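Local coordinates for VP1 (Polyomavirus HPyV7, PDB 4PCH), which forms the pentameric capsomers of the viral capsid through a jelly-roll fold and probably takes part in attachment to host-cell receptors, at residues I133-E138 and V171-A176; G150-D153 and Q158-R161; G126-I131 and T184-R189. All coordinates share one frame; numbering follows the deposited sequence.

Contact 1 (I133-E138 and V171-A176); sequences INPDPE and VELWVA
Ile133 and Leu173 join at the frayed end of a small antiparallel beta sheet within the EF loop, the long excursion between strands 117-124 and 184-191 of the VP1 jelly roll. Their side chains lie beside the backbone junction and leave it in nearly opposite directions, so the two do not pack on each other. With CG anti to its own carbonyl carbon (chi1 -54°), Leu173 lays its CD2 branch beside the opposite chain: Leu173 CB and CD2 are both 4.1 Å from Ile133 O, and CD2 touches Pro135 CD at 4.4 Å. This apolar contact is loose, and Leu53 and Pro149 add packing around Leu173. Tyr258 of a neighbouring subunit packs on Ile133, and Met98 of that subunit on Glu172, whose OE1 is hydrogen-bonded to Tyr47 OH. One backbone bond carries the pairing: Ile133 N reaches Leu173 O at 2.9 Å, nearly straight at 168°. The return bond from Leu173 N to Ile133 O does not form, and regular pairing ends here; a CA-H...O approach of Leu173 CA to Ile133 O, 3.6 Å, occupies that side. Water 1 bridges the chains by donating to Ile133 O and, at 2.6 Å, to Glu172 O, two acceptors that could not bond each other directly. Beyond Ile133 the chain bends in an Asx turn, in which Asn134 OD1 accepts from Asp136 N at 2.8 Å, the donor tilted 29° from the amide carbonyl plane.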
# COMPACT_ATOMS: atom_id res chain seq x y z
N ILE B 133 19.02 15.84 16.89
CA ILE B 133 18.10 16.89 16.46
C ILE B 133 17.01 17.04 17.49
O ILE B 133 16.37 16.06 17.85
CB ILE B 133 17.38 16.53 15.12
CG1 ILE B 133 18.41 16.33 14.02
CG2 ILE B 133 16.38 17.62 14.77
CD1 ILE B 133 19.04 17.60 13.53
N ASN B 134 16.84 18.25 17.99
CA ASN B 134 15.67 18.55 18.83
C ASN B 134 14.66 19.24 17.89
O ASN B 134 14.97 20.31 17.39
CB ASN B 134 16.04 19.44 20.00
CG ASN B 134 14.86 19.65 20.95
OD1 ASN B 134 13.72 19.66 20.53
ND2 ASN B 134 15.15 19.79 22.25
N PRO B 135 13.48 18.62 17.68
CA PRO B 135 12.50 19.21 16.75
C PRO B 135 11.97 20.55 17.22
O PRO B 135 11.46 21.33 16.40
CB PRO B 135 11.39 18.15 16.68
CG PRO B 135 11.48 17.42 17.96
CD PRO B 135 12.98 17.36 18.24
N ASP B 136 12.11 20.85 18.52
CA ASP B 136 11.73 22.17 19.01
C ASP B 136 12.64 22.54 20.17
O ASP B 136 12.32 22.26 21.33
CB ASP B 136 10.27 22.21 19.43
CG ASP B 136 9.81 23.62 19.79
OD1 ASP B 136 10.65 24.50 20.09
OD2 ASP B 136 8.60 23.88 19.81
N PRO B 137 13.81 23.09 19.86
CA PRO B 137 14.87 23.34 20.85
C PRO B 137 14.42 24.22 22.02
O PRO B 137 14.94 24.08 23.13
CB PRO B 137 15.96 24.05 20.02
CG PRO B 137 15.72 23.60 18.61
CD PRO B 137 14.23 23.53 18.51
N GLU B 138 13.46 25.11 21.77
CA GLU B 138 12.96 26.01 22.83
C GLU B 138 11.96 25.38 23.79
O GLU B 138 11.85 25.83 24.92
CB GLU B 138 12.31 27.24 22.21
CG GLU B 138 13.24 28.09 21.35
CD GLU B 138 13.93 29.20 22.12
OE1 GLU B 138 14.46 30.14 21.48
OE2 GLU B 138 13.95 29.16 23.38
N VAL B 171 15.09 7.50 20.38
CA VAL B 171 14.84 7.45 18.95
C VAL B 171 14.14 8.73 18.48
O VAL B 171 14.21 9.08 17.32
CB VAL B 171 14.03 6.19 18.57
CG1 VAL B 171 14.76 4.93 19.03
CG2 VAL B 171 12.62 6.24 19.14
N GLU B 172 13.46 9.42 19.40
CA GLU B 172 12.85 10.70 19.09
C GLU B 172 13.85 11.83 18.83
O GLU B 172 13.46 12.87 18.30
CB GLU B 172 11.93 11.12 20.22
CG GLU B 172 10.69 10.27 20.34
CD GLU B 172 10.04 10.40 21.69
OE1 GLU B 172 9.59 11.51 22.02
OE2 GLU B 172 9.99 9.39 22.40
N LEU B 173 15.13 11.65 19.21
CA LEU B 173 16.11 12.74 19.20
C LEU B 173 17.38 12.48 18.37
O LEU B 173 18.23 13.38 18.22
CB LEU B 173 16.53 13.03 20.65
CG LEU B 173 15.42 13.31 21.66
CD1 LEU B 173 15.99 13.40 23.10
CD2 LEU B 173 14.69 14.60 21.27
N TRP B 174 17.53 11.27 17.83
CA TRP B 174 18.78 10.85 17.18
C TRP B 174 18.45 10.13 15.89
O TRP B 174 17.70 9.13 15.96
CB TRP B 174 19.58 9.94 18.10
CG TRP B 174 20.10 10.63 19.34
CD1 TRP B 174 19.55 10.64 20.58
CD2 TRP B 174 21.28 11.42 19.41
NE1 TRP B 174 20.31 11.39 21.43
CE2 TRP B 174 21.39 11.88 20.74
CE3 TRP B 174 22.26 11.80 18.48
CZ2 TRP B 174 22.44 12.68 21.15
CZ3 TRP B 174 23.31 12.61 18.91
CH2 TRP B 174 23.38 13.05 20.22
N VAL B 175 18.99 10.59 14.77
CA VAL B 175 18.69 10.09 13.43
C VAL B 175 19.96 9.50 12.79
O VAL B 175 21.03 10.11 12.90
CB VAL B 175 18.19 11.24 12.53
CG1 VAL B 175 17.82 10.74 11.15
CG2 VAL B 175 16.98 11.94 13.16
N ALA B 176 19.85 8.35 12.12
CA ALA B 176 20.99 7.79 11.41
C ALA B 176 21.59 8.86 10.50
O ALA B 176 20.88 9.57 9.81
CB ALA B 176 20.57 6.59 10.57
O HOH W 1 14.72 14.28 16.45

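Contact 2 (G150-D153 and Q158-R161); sequences GNSD and QALR
Gly150 and Ser152 run antiparallel to Leu160 and Ala159, the CA atoms of Gly150 and Leu160 lying 6.2 Å apart and those of Ser152 and Ala159 5.5 Å, with no direct hydrogen bond between the two backbones. Water 2 sits between them instead, accepting from Ser152 N at 3.2 Å and more weakly from Leu160 N. The side-chain contact has two separate points. At the first, the CB atoms of Ser152 and Ala159 meet at 4.0 Å, methylene against methyl. Ser152 OG stays at the margin, 4.2 Å from Ala159 CB, and its polar partner is Val154 O, a hydrogen bond in the loop that leads on to Gln158. At the second point Leu160 holds CG anti to its backbone N (chi1 180°) and brings CD2 to 4.0 Å from Gly150 N; Gly150, at a phi of 82°, meets it with backbone alone. Only 115 Å² is buried in total, evidence of a light closure made by van der Waals contact and one solvent bridge that is weak on the Leu160 side. The result is an irregular loop with two antiparallel arms, lying between the short strands 141-142 and 161-163. It is part of the EF loop of the VP1 jelly roll, partly buried, with Asp153 facing Ser42 and Arg43 of a neighbouring subunit.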
# COMPACT_ATOMS: atom_id res chain seq x y z
N GLY B 150 21.46 18.23 21.81
CA GLY B 150 21.88 19.59 21.53
C GLY B 150 20.72 20.42 20.99
O GLY B 150 19.56 20.05 21.17
N ASN B 151 21.04 21.52 20.32
CA ASN B 151 20.04 22.57 20.09
C ASN B 151 19.68 22.83 18.65
O ASN B 151 19.07 23.87 18.36
CB ASN B 151 20.52 23.87 20.71
CG ASN B 151 20.72 23.77 22.21
OD1 ASN B 151 19.94 23.10 22.91
ND2 ASN B 151 21.74 24.44 22.71
N SER B 152 20.06 21.93 17.75
CA SER B 152 19.71 22.11 16.34
C SER B 152 18.44 21.37 15.99
O SER B 152 18.27 20.19 16.35
CB SER B 152 20.81 21.61 15.41
OG SER B 152 20.48 22.06 14.09
N ASP B 153 17.55 22.07 15.26
CA ASP B 153 16.35 21.43 14.69
C ASP B 153 16.54 21.03 13.22
O ASP B 153 15.63 20.51 12.59
CB ASP B 153 15.12 22.36 14.84
CG ASP B 153 15.18 23.59 13.96
OD1 ASP B 153 16.28 24.07 13.66
OD2 ASP B 153 14.13 24.12 13.59
N GLN B 158 26.70 21.78 11.70
CA GLN B 158 26.88 22.05 13.12
C GLN B 158 26.07 21.18 14.09
O GLN B 158 26.32 21.22 15.29
CB GLN B 158 26.47 23.50 13.40
CG GLN B 158 27.41 24.55 12.82
CD GLN B 158 27.16 24.83 11.35
OE1 GLN B 158 26.05 24.66 10.84
NE2 GLN B 158 28.20 25.29 10.66
N ALA B 159 25.07 20.43 13.60
CA ALA B 159 24.24 19.61 14.47
C ALA B 159 25.14 18.58 15.15
O ALA B 159 26.07 18.07 14.54
CB ALA B 159 23.17 18.89 13.68
N LEU B 160 24.85 18.28 16.41
CA LEU B 160 25.68 17.34 17.19
C LEU B 160 25.72 15.96 16.52
O LEU B 160 24.69 15.43 16.10
CB LEU B 160 25.10 17.21 18.59
CG LEU B 160 25.73 16.31 19.64
CD1 LEU B 160 27.19 16.65 19.83
CD2 LEU B 160 24.92 16.45 20.94
N ARG B 161 26.92 15.38 16.46
CA ARG B 161 27.10 14.04 15.93
C ARG B 161 27.71 13.16 16.99
O ARG B 161 28.60 13.59 17.73
CB ARG B 161 27.95 14.08 14.68
CG ARG B 161 27.11 14.52 13.51
CD ARG B 161 27.93 14.83 12.30
NE ARG B 161 27.09 14.73 11.12
CZ ARG B 161 26.33 15.73 10.67
NH1 ARG B 161 26.30 16.89 11.32
NH2 ARG B 161 25.60 15.57 9.58
O HOH W 2 21.74 19.23 17.66

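Contact 3 (G126-I131 and T184-R189)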
# COMPACT_ATOMS: atom_id res chain seq x y z
N GLY B 126 31.12 -1.05 13.21
CA GLY B 126 31.30 -0.26 14.42
C GLY B 126 29.95 0.36 14.73
O GLY B 126 28.97 0.09 14.03
N PRO B 127 29.88 1.19 15.77
CA PRO B 127 28.57 1.74 16.15
C PRO B 127 27.98 2.68 15.12
O PRO B 127 28.70 3.30 14.36
CB PRO B 127 28.85 2.52 17.46
CG PRO B 127 30.26 2.33 17.77
CD PRO B 127 30.95 1.49 16.74
N LEU B 128 26.66 2.77 15.14
CA LEU B 128 25.88 3.61 14.26
C LEU B 128 26.18 5.09 14.46
O LEU B 128 26.09 5.59 15.58
CB LEU B 128 24.40 3.35 14.53
CG LEU B 128 23.40 4.17 13.71
CD1 LEU B 128 23.37 3.72 12.27
CD2 LEU B 128 21.97 4.12 14.25
N ASP B 129 26.51 5.80 13.38
CA ASP B 129 26.66 7.26 13.42
C ASP B 129 25.26 7.89 13.38
O ASP B 129 24.44 7.55 12.48
CB ASP B 129 27.47 7.74 12.22
CG ASP B 129 28.88 7.19 12.18
OD1 ASP B 129 29.65 7.42 13.16
OD2 ASP B 129 29.23 6.55 11.15
N VAL B 130 25.02 8.83 14.31
CA VAL B 130 23.71 9.52 14.40
C VAL B 130 23.90 11.03 14.49
O VAL B 130 24.96 11.55 14.87
CB VAL B 130 22.86 9.06 15.63
CG1 VAL B 130 22.23 7.72 15.35
CG2 VAL B 130 23.70 9.02 16.90
N ILE B 131 22.84 11.74 14.12
CA ILE B 131 22.77 13.18 14.25
C ILE B 131 21.74 13.52 15.33
O ILE B 131 20.63 12.94 15.37
CB ILE B 131 22.37 13.86 12.93
CG1 ILE B 131 23.24 13.41 11.77
CG2 ILE B 131 22.43 15.38 13.09
CD1 ILE B 131 22.77 13.95 10.45
N THR B 184 28.31 0.69 7.59
CA THR B 184 27.07 0.25 8.18
C THR B 184 25.98 0.31 7.10
O THR B 184 26.03 1.20 6.21
CB THR B 184 26.70 1.16 9.38
OG1 THR B 184 27.61 0.92 10.45
CG2 THR B 184 25.26 0.95 9.86
N ARG B 185 25.05 -0.64 7.12
CA ARG B 185 23.82 -0.53 6.33
C ARG B 185 22.68 -0.34 7.28
O ARG B 185 22.64 -0.97 8.36
CB ARG B 185 23.55 -1.79 5.49
CG ARG B 185 24.72 -2.23 4.64
CD ARG B 185 25.30 -1.18 3.72
NE ARG B 185 26.32 -1.85 2.93
CZ ARG B 185 27.61 -1.55 2.83
NH1 ARG B 185 28.13 -0.46 3.40
NH2 ARG B 185 28.39 -2.34 2.09
N TYR B 186 21.73 0.55 6.92
CA TYR B 186 20.58 0.79 7.80
C TYR B 186 19.33 1.11 6.99
O TYR B 186 19.41 1.49 5.82
CB TYR B 186 20.85 1.94 8.81
CG TYR B 186 21.08 3.29 8.19
CD1 TYR B 186 20.02 4.08 7.77
CD2 TYR B 186 22.36 3.80 8.03
CE1 TYR B 186 20.25 5.33 7.20
CE2 TYR B 186 22.59 5.03 7.48
CZ TYR B 186 21.53 5.80 7.06
OH TYR B 186 21.78 7.04 6.50
N PHE B 187 18.20 0.95 7.65
CA PHE B 187 16.89 1.26 7.07
C PHE B 187 15.93 1.62 8.18
O PHE B 187 15.89 0.96 9.24
CB PHE B 187 16.33 0.04 6.34
CG PHE B 187 14.97 0.31 5.71
CD1 PHE B 187 14.87 1.10 4.59
CD2 PHE B 187 13.83 -0.18 6.28
CE1 PHE B 187 13.63 1.39 4.03
CE2 PHE B 187 12.58 0.10 5.74
CZ PHE B 187 12.49 0.88 4.61
N GLY B 188 15.12 2.66 7.95
CA GLY B 188 14.13 3.06 8.91
C GLY B 188 12.84 3.49 8.26
O GLY B 188 12.85 3.94 7.11
N ARG B 189 11.74 3.30 8.98
CA ARG B 189 10.42 3.74 8.53
C ARG B 189 9.70 4.41 9.70
O ARG B 189 9.59 3.82 10.76
CB ARG B 189 9.59 2.55 8.04
CG ARG B 189 8.13 2.85 7.75
CD ARG B 189 7.48 1.73 6.94
NE ARG B 189 6.99 0.60 7.73
CZ ARG B 189 5.72 0.47 8.11
NH1 ARG B 189 4.84 1.39 7.79
NH2 ARG B 189 5.34 -0.58 8.81
O HOH W 3 26.50 0.47 12.99
O HOH W 4 28.60 3.34 11.49
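Thr184 OG1 is gripped by two waters, each at 2.8 Å, that link it to the backbone of Gly126 and Pro127. Water 3 donates to Gly126 O at 2.7 Å, and water 4 lies 2.9 Å from Pro127 O. The hydroxyl is itself 3.9 Å from Gly126 O, so the waters are the polar link across this gap. The rotation of Thr184 (chi1 -70°) sets OG1 beside its backbone N and sends the methyl CG2 to the apolar side. There Leu128 crosses Thr184 at about a right angle, with its CD1 tip 4.1 Å from Thr184 CG2. The same Leu128 CD1 approaches the Tyr186 ring obliquely, 4.4 Å from CD2, so that one methyl rests against both Thr184 and Tyr186, two residues apart on the strand. Polar and apolar contacts are thus divided between the two branches of a single threonine. Around them, Phe120 of strand 117-124 packs on Leu128, and Pro178 on Tyr186. Strand 184-191 pairs with strand 117-124 on one side, while its residues Phe187 to Arg189 continue the sheet into a strand of a neighbouring subunit; strand 129-132 lies between strands 161-163 and 174-176 in a separate small sheet.

Overall arrangement
Contacts 1 and 2 lie within the EF loop, and contact 3 joins the start of that loop to the strand that ends it. They nest along the chain: contact 2 inside the loop closed by contact 1, and contact 1 inside that closed by contact 3. Contacts 1 and 2 have centres about 8 Å apart and are probably joined by a hydrogen bond from Asn134 N to Ser152 O (2.9 Å). Contact 3 lies about 15 Å from contact 1 and 17 Å from contact 2, centre to centre. Strand pairing bridges the first gap, Ile131 N meeting Val175 O at 2.7 Å; Ile131 CG2 against Ala159 CB, 3.6 Å, helps bridge the second. Contacts 1 and 3 lie broadly against a neighbouring subunit, contact 2 only through Asp153.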